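Local coordinates for protein nicotinate phosphoribosyltransferase (PDB 4HL7) that probably catalyses the ATP-driven formation of nicotinate ribonucleotide from nicotinate and phosphoribosyl diphosphate, a step in NAD+ biosynthesis, at residues 303-306 against 307-311; 282-285 against 286-290; 337-340 against 341-344. All blocks are in the same frame, centred on the assembly; numbering follows the deposited sequence.

Contact 1: 303-306 against 307-311; sequences DKMI and AHYQQ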
loop_
_atom_site.group_PDB
_atom_site.type_symbol
_atom_site.label_atom_id
_atom_site.label_comp_id
_atom_site.label_asym_id
_atom_site.label_seq_id
_atom_site.Cartn_x
_atom_site.Cartn_y
_atom_site.Cartn_z
ATOM N N ASP A 303 15.430 13.232 9.047
ATOM C CA ASP A 303 16.739 13.755 9.528
ATOM C C ASP A 303 17.664 12.574 9.801
ATOM O O ASP A 303 18.877 12.623 9.511
ATOM C CB ASP A 303 16.582 14.611 10.807
ATOM C CG ASP A 303 16.089 15.996 10.515
ATOM O OD1 ASP A 303 16.209 16.460 9.370
ATOM O OD2 ASP A 303 15.558 16.635 11.455
ATOM N N LYS A 304 17.108 11.508 10.393
ATOM C CA LYS A 304 17.911 10.315 10.706
ATOM C C LYS A 304 18.437 9.636 9.432
ATOM O O LYS A 304 19.564 9.177 9.381
ATOM C CB LYS A 304 17.091 9.285 11.509
ATOM C CG LYS A 304 17.005 9.616 12.979
ATOM C CD LYS A 304 16.295 8.504 13.734
ATOM C CE LYS A 304 16.066 8.977 15.156
ATOM N NZ LYS A 304 15.682 7.854 16.030
HETATM N N MSE A 305 17.584 9.547 8.428
HETATM C CA MSE A 305 17.971 8.923 7.137
HETATM C C MSE A 305 19.050 9.749 6.465
HETATM O O MSE A 305 19.991 9.215 5.944
HETATM C CB MSE A 305 16.766 8.830 6.209
HETATM C CG MSE A 305 15.758 7.781 6.680
HETATM SE SE MSE A 305 16.522 5.941 6.647
HETATM C CE MSE A 305 17.765 6.078 5.107
ATOM N N ILE A 306 18.868 11.064 6.432
ATOM C CA ILE A 306 19.907 11.968 5.889
ATOM C C ILE A 306 21.229 11.750 6.617
ATOM O O ILE A 306 22.262 11.592 5.951
ATOM C CB ILE A 306 19.466 13.441 5.916
ATOM C CG1 ILE A 306 18.417 13.675 4.799
ATOM C CG2 ILE A 306 20.657 14.394 5.718
ATOM C CD1 ILE A 306 17.673 14.988 4.920
ATOM N N ALA A 307 21.220 11.748 7.955
ATOM C CA ALA A 307 22.472 11.522 8.735
ATOM C C ALA A 307 23.125 10.155 8.405
ATOM O O ALA A 307 24.367 9.980 8.416
ATOM C CB ALA A 307 22.194 11.626 10.225
ATOM N N HIS A 308 22.279 9.153 8.166
ATOM C CA HIS A 308 22.781 7.831 7.817
ATOM C C HIS A 308 23.490 7.839 6.478
ATOM O O HIS A 308 24.615 7.314 6.351
ATOM C CB HIS A 308 21.628 6.826 7.833
ATOM C CG HIS A 308 22.070 5.411 7.561
ATOM N ND1 HIS A 308 22.693 4.666 8.480
ATOM C CD2 HIS A 308 21.849 4.578 6.455
ATOM C CE1 HIS A 308 22.922 3.430 7.971
ATOM N NE2 HIS A 308 22.411 3.390 6.736
ATOM N N TYR A 309 22.842 8.434 5.451
ATOM C CA TYR A 309 23.486 8.575 4.154
ATOM C C TYR A 309 24.870 9.272 4.295
ATOM O O TYR A 309 25.890 8.796 3.741
ATOM C CB TYR A 309 22.614 9.361 3.229
ATOM C CG TYR A 309 21.442 8.497 2.672
ATOM C CD1 TYR A 309 21.663 7.188 2.140
ATOM C CD2 TYR A 309 20.162 9.060 2.528
ATOM C CE1 TYR A 309 20.609 6.484 1.541
ATOM C CE2 TYR A 309 19.111 8.329 1.973
ATOM C CZ TYR A 309 19.342 7.060 1.502
ATOM O OH TYR A 309 18.286 6.387 0.931
ATOM N N GLN A 310 24.870 10.383 5.035
ATOM C CA GLN A 310 26.086 11.204 5.195
ATOM C C GLN A 310 27.187 10.416 5.904
ATOM O O GLN A 310 28.340 10.541 5.507
ATOM C CB GLN A 310 25.754 12.512 5.902
ATOM C CG GLN A 310 24.829 13.409 5.093
ATOM C CD GLN A 310 24.393 14.623 5.854
ATOM O OE1 GLN A 310 24.183 14.581 7.082
ATOM N NE2 GLN A 310 24.235 15.702 5.153
ATOM N N GLN A 311 26.843 9.593 6.907
ATOM C CA GLN A 311 27.809 8.777 7.627
ATOM C C GLN A 311 28.437 7.753 6.664
ATOM O O GLN A 311 29.602 7.380 6.788
ATOM C CB GLN A 311 27.136 8.051 8.821
ATOM C CG GLN A 311 28.066 7.050 9.537
#
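M305 and Y309, one turn apart, meet on the inner side of the last turns of helix 298-311, the connecting helix of a beta-alpha-beta unit between the parallel strands 290-293 and 320-323. The backbone interaction is the regular i to i+4 pattern: the amides of A307, H308, Y309 and Q310 donate in turn to the carbonyls of D303, K304, M305 and I306. The bond from Y309 N to M305 O, at 3.0 Å, is nearly straight (172°), whereas that from H308 N to K304 O is more bent (147°).

The apolar contact is carried by the terminal methyl of M305, modelled as selenomethionine. Its chain folds at chi2 (-64°) and again beyond, which turns M305 CE back over one face of the Y309 ring, offset toward the rim and 4.1 Å from Y309 CZ. A long, pliable side chain and a broad ring suit this inner side, where both residues also touch F321 of strand 320-323 and M305 reaches I273 and L277 of helix 273-279. I306, likewise buried, packs on F321 and F339.

Toward solvent the pairing changes character. Q310 runs alongside I306, pointing the same way: its amide group lies beside the I306 CG2 methyl, with Q310 CD 3.7 Å from I306 CG2, while Q310 CG packs 3.3 Å from I306 O. A glutamine suits this exposed position, where its polar end can face solvent. A307, small and exposed, has only its CB beside the carbonyls of D303 and K304. Polar ends bind other elements, D303 forming a salt bridge with R342 and probably a hydrogen bond with Y338, and H308 NE2 binding the carbonyl of F280. Where the ring leaves the backbone, Y309 CD2 comes within 3.4 Å of M305 O.

Contact 2: 282-285 against 286-290; sequences RHLA and NAYDG
R282 carries its CG trans to the main-chain nitrogen (chi1 -171°) and then kinks at chi3 (81°), a course that swings the guanidinium back beside the amide of N286, one turn further along the helix. The two flat groups cross with their planes 74° apart. R282 NH2 and N286 ND2 are both donors, so their 3.5 Å separation is not a bond; a water reconciles them, accepting from R282 NH2 at 2.7 Å in the plane of the guanidinium and from N286 ND2 at 3.1 Å. N286 ND2 also gives a weak bond to R282 O (3.2 Å), the carbonyl already taken by N286 N. The long reach of R282 and the short amide of N286 thus leave their N-H groups facing one shared water.

The buried side is apolar. L284 CD2 touches Y288 CE2 at 4.2 Å, and both residues lean on L256 of helix 247-258, while Y288 OH bonds to L252 O. Y288 N still donates to L284 O (2.9 Å), and the ring presents its edge to that same oxygen, with Y288 CD2 3.2 Å from L284 O.

Beyond A287 the chain leaves helical geometry. Carbonyls at a helix C-terminus lose their i+4 amide partners; here a second water donates to A285 O and Y288 O, and K319 NZ binds N286 O and Y288 O, as the chain turns into parallel strand 290-293 of a TIM-barrel-related domain.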
loop_
_atom_site.group_PDB
_atom_site.type_symbol
_atom_site.label_atom_id
_atom_site.label_comp_id
_atom_site.label_asym_id
_atom_site.label_seq_id
_atom_site.Cartn_x
_atom_site.Cartn_y
_atom_site.Cartn_z
ATOM N N ARG A 282 26.371 0.165 3.412
ATOM C CA ARG A 282 26.757 1.119 2.407
ATOM C C ARG A 282 26.397 0.580 1.005
ATOM O O ARG A 282 25.888 1.335 0.139
ATOM C CB ARG A 282 28.285 1.432 2.531
ATOM C CG ARG A 282 28.702 2.599 1.633
ATOM C CD ARG A 282 30.143 3.113 1.860
ATOM N NE ARG A 282 31.017 2.222 1.155
ATOM C CZ ARG A 282 31.250 2.339 -0.161
ATOM N NH1 ARG A 282 32.030 1.448 -0.772
ATOM N NH2 ARG A 282 30.657 3.340 -0.838
ATOM N N HIS A 283 26.579 -0.729 0.805
ATOM C CA HIS A 283 26.293 -1.313 -0.517
ATOM C C HIS A 283 24.791 -1.248 -0.811
ATOM O O HIS A 283 24.405 -0.798 -1.897
ATOM C CB HIS A 283 26.933 -2.688 -0.664
ATOM C CG HIS A 283 28.491 -2.671 -0.593
ATOM N ND1 HIS A 283 29.199 -3.669 -0.012
ATOM C CD2 HIS A 283 29.415 -1.695 -0.936
ATOM C CE1 HIS A 283 30.507 -3.404 -0.107
ATOM N NE2 HIS A 283 30.648 -2.178 -0.655
ATOM N N LEU A 284 23.945 -1.495 0.194
ATOM C CA LEU A 284 22.500 -1.458 0.013
ATOM C C LEU A 284 22.025 -0.034 -0.133
ATOM O O LEU A 284 21.148 0.265 -0.938
ATOM C CB LEU A 284 21.783 -2.131 1.186
ATOM C CG LEU A 284 21.928 -3.668 1.125
ATOM C CD1 LEU A 284 21.455 -4.292 2.435
ATOM C CD2 LEU A 284 21.258 -4.307 -0.088
ATOM N N ALA A 285 22.584 0.852 0.671
ATOM C CA ALA A 285 22.163 2.317 0.627
ATOM C C ALA A 285 22.518 2.986 -0.692
ATOM O O ALA A 285 21.812 3.904 -1.129
ATOM C CB ALA A 285 22.765 3.094 1.801
ATOM N N ASN A 286 23.601 2.549 -1.335
ATOM C CA ASN A 286 23.941 3.049 -2.653
ATOM C C ASN A 286 23.091 2.423 -3.743
ATOM O O ASN A 286 22.648 3.100 -4.638
ATOM C CB ASN A 286 25.415 2.800 -2.946
ATOM C CG ASN A 286 26.295 3.953 -2.424
ATOM O OD1 ASN A 286 26.058 5.091 -2.746
ATOM N ND2 ASN A 286 27.294 3.636 -1.605
ATOM N N ALA A 287 22.788 1.152 -3.604
ATOM C CA ALA A 287 22.004 0.518 -4.654
ATOM C C ALA A 287 20.529 0.969 -4.619
ATOM O O ALA A 287 19.916 1.145 -5.663
ATOM C CB ALA A 287 22.073 -1.002 -4.493
ATOM N N TYR A 288 19.967 1.144 -3.422
ATOM C CA TYR A 288 18.566 1.569 -3.323
ATOM C C TYR A 288 18.374 3.037 -3.759
ATOM O O TYR A 288 19.209 3.877 -3.502
ATOM C CB TYR A 288 18.059 1.354 -1.884
ATOM C CG TYR A 288 17.474 -0.017 -1.728
ATOM C CD1 TYR A 288 16.096 -0.192 -1.703
ATOM C CD2 TYR A 288 18.316 -1.133 -1.599
ATOM C CE1 TYR A 288 15.539 -1.461 -1.578
ATOM C CE2 TYR A 288 17.767 -2.428 -1.506
ATOM C CZ TYR A 288 16.381 -2.562 -1.537
ATOM O OH TYR A 288 15.811 -3.814 -1.454
ATOM N N ASP A 289 17.256 3.321 -4.419
ATOM C CA ASP A 289 16.945 4.634 -4.881
ATOM C C ASP A 289 16.472 5.508 -3.741
ATOM O O ASP A 289 16.477 6.747 -3.851
ATOM C CB ASP A 289 15.873 4.534 -5.961
ATOM C CG ASP A 289 16.356 3.687 -7.154
ATOM O OD1 ASP A 289 17.380 4.066 -7.743
ATOM O OD2 ASP A 289 15.819 2.560 -7.369
ATOM N N GLY A 290 16.060 4.883 -2.646
ATOM C CA GLY A 290 15.588 5.682 -1.527
ATOM C C GLY A 290 14.751 4.846 -0.573
ATOM O O GLY A 290 14.748 3.571 -0.632
HETATM O O HOH W 1 29.232 5.577 -0.206
HETATM O O HOH W 2 19.267 4.416 -0.749
#

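Contact 3: 337-340 against 341-344; sequences EYFA and GRVK
A type II beta turn ends helix 329-339 and starts the chain toward strand 344-349, the next strand of the parallel sheet, with R342 folding back over the helix end. Its defining bond runs from R342 N to F339 O at 3.0 Å, the donor standing above the carbonyl plane rather than on a lone pair. At the third position G341 has a positive phi (79°), and lacking a CB it leaves room for the A340 carbonyl oxygen beside it; the small A340 fits the exposed bend.

R342 supplies the polar contact. Bent at chi3 (70°), its chain brings NH1 toward Y338 O, which lies at the guanidinium edge, in its plane; the 3.4 Å bond from R342 NH1 to Y338 O is straight but weak. R342 NH1 also approaches the neighbouring rings, 3.5 Å from Y338 CE2 and 3.8 Å from F339 CE2. The guanidinium is only 17° from parallel to the phenylalanine ring, but approaches it obliquely. F339 has Y338 CD2 over the centre of one face.

On the buried side of the turn V343 lies beside F339, both pointing the same way. The branched V343 puts its CG1 methyl against the ring and CB of F339, with V343 CG1 3.8 Å from F339 CB; both residues, being apolar, suit a buried place against I306 of helix 298-311.

The arginine thus serves a helix-terminal carbonyl weakly, its stronger partner being D303. The partial negative charge of the helix C-terminus and the D303 carboxylate would both be expected to favour the guanidinium here.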
loop_
_atom_site.group_PDB
_atom_site.type_symbol
_atom_site.label_atom_id
_atom_site.label_comp_id
_atom_site.label_asym_id
_atom_site.label_seq_id
_atom_site.Cartn_x
_atom_site.Cartn_y
_atom_site.Cartn_z
ATOM N N GLU A 337 9.135 22.316 2.814
ATOM C CA GLU A 337 9.999 23.377 3.352
ATOM C C GLU A 337 11.131 22.799 4.190
ATOM O O GLU A 337 12.268 23.325 4.174
ATOM C CB GLU A 337 9.153 24.363 4.155
ATOM C CG GLU A 337 8.301 25.187 3.182
ATOM C CD GLU A 337 7.261 26.086 3.822
ATOM O OE1 GLU A 337 7.049 27.163 3.250
ATOM O OE2 GLU A 337 6.643 25.726 4.876
ATOM N N TYR A 338 10.819 21.787 4.988
ATOM C CA TYR A 338 11.775 21.245 5.914
ATOM C C TYR A 338 12.908 20.510 5.169
ATOM O O TYR A 338 14.029 20.478 5.650
ATOM C CB TYR A 338 11.121 20.245 6.857
ATOM C CG TYR A 338 11.962 19.851 8.063
ATOM C CD1 TYR A 338 12.006 20.668 9.207
ATOM C CD2 TYR A 338 12.681 18.652 8.088
ATOM C CE1 TYR A 338 12.768 20.304 10.329
ATOM C CE2 TYR A 338 13.443 18.281 9.179
ATOM C CZ TYR A 338 13.478 19.088 10.313
ATOM O OH TYR A 338 14.212 18.661 11.394
ATOM N N PHE A 339 12.570 19.876 4.045
ATOM C CA PHE A 339 13.558 19.015 3.319
ATOM C C PHE A 339 14.135 19.644 2.044
ATOM O O PHE A 339 14.990 19.049 1.389
ATOM C CB PHE A 339 13.012 17.568 3.113
ATOM C CG PHE A 339 12.946 16.790 4.381
ATOM C CD1 PHE A 339 11.708 16.460 4.962
ATOM C CD2 PHE A 339 14.100 16.410 5.026
ATOM C CE1 PHE A 339 11.638 15.772 6.174
ATOM C CE2 PHE A 339 14.075 15.681 6.232
ATOM C CZ PHE A 339 12.831 15.346 6.825
ATOM N N ALA A 340 13.714 20.878 1.753
ATOM C CA ALA A 340 14.163 21.593 0.551
ATOM C C ALA A 340 15.687 21.659 0.544
ATOM O O ALA A 340 16.315 21.949 1.573
ATOM C CB ALA A 340 13.546 23.008 0.491
ATOM N N GLY A 341 16.272 21.284 -0.588
ATOM C CA GLY A 341 17.733 21.318 -0.767
ATOM C C GLY A 341 18.515 20.171 -0.140
ATOM O O GLY A 341 19.712 20.069 -0.335
ATOM N N ARG A 342 17.848 19.279 0.602
ATOM C CA ARG A 342 18.555 18.308 1.370
ATOM C C ARG A 342 18.396 16.864 0.820
ATOM O O ARG A 342 19.212 16.020 1.126
ATOM C CB ARG A 342 18.096 18.321 2.846
ATOM C CG ARG A 342 18.212 19.716 3.521
ATOM C CD ARG A 342 17.426 19.644 4.828
ATOM N NE ARG A 342 18.133 18.790 5.754
ATOM C CZ ARG A 342 17.578 18.247 6.853
ATOM N NH1 ARG A 342 16.345 18.515 7.178
ATOM N NH2 ARG A 342 18.295 17.468 7.651
ATOM N N VAL A 343 17.340 16.603 0.059
ATOM C CA VAL A 343 17.018 15.223 -0.329
ATOM C C VAL A 343 15.906 15.334 -1.331
ATOM O O VAL A 343 15.225 16.359 -1.359
ATOM C CB VAL A 343 16.589 14.368 0.905
ATOM C CG1 VAL A 343 15.297 14.923 1.596
ATOM C CG2 VAL A 343 16.444 12.884 0.511
ATOM N N LYS A 344 15.744 14.350 -2.228
ATOM C CA LYS A 344 14.612 14.423 -3.159
ATOM C C LYS A 344 13.404 13.864 -2.430
ATOM O O LYS A 344 13.559 12.988 -1.612
ATOM C CB LYS A 344 14.872 13.567 -4.393
ATOM C CG LYS A 344 15.945 14.103 -5.321
ATOM C CD LYS A 344 16.143 13.192 -6.559
ATOM C CE LYS A 344 16.507 11.760 -6.123
ATOM N NZ LYS A 344 16.895 10.858 -7.281
#

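All three contacts are local and partly buried, on the same side of the chain's centre, and each has an inner apolar aspect; polar side-chain bonding within the contact belongs to contacts 2 and 3. Contact 1 is joined to both others, which do not touch each other: Y309 packs against G290 and the A285 carbonyl of contact 2, while a charged pair and apolar packing join it to contact 3. Chemistry follows position: along the last turns of one helix, contact 1 is held by regular backbone bonds; contacts 2 and 3, at helix ends, call on water and lysine, or on a glycine turn and an arginine, as the chain heads for strands 290-293 and 344-349.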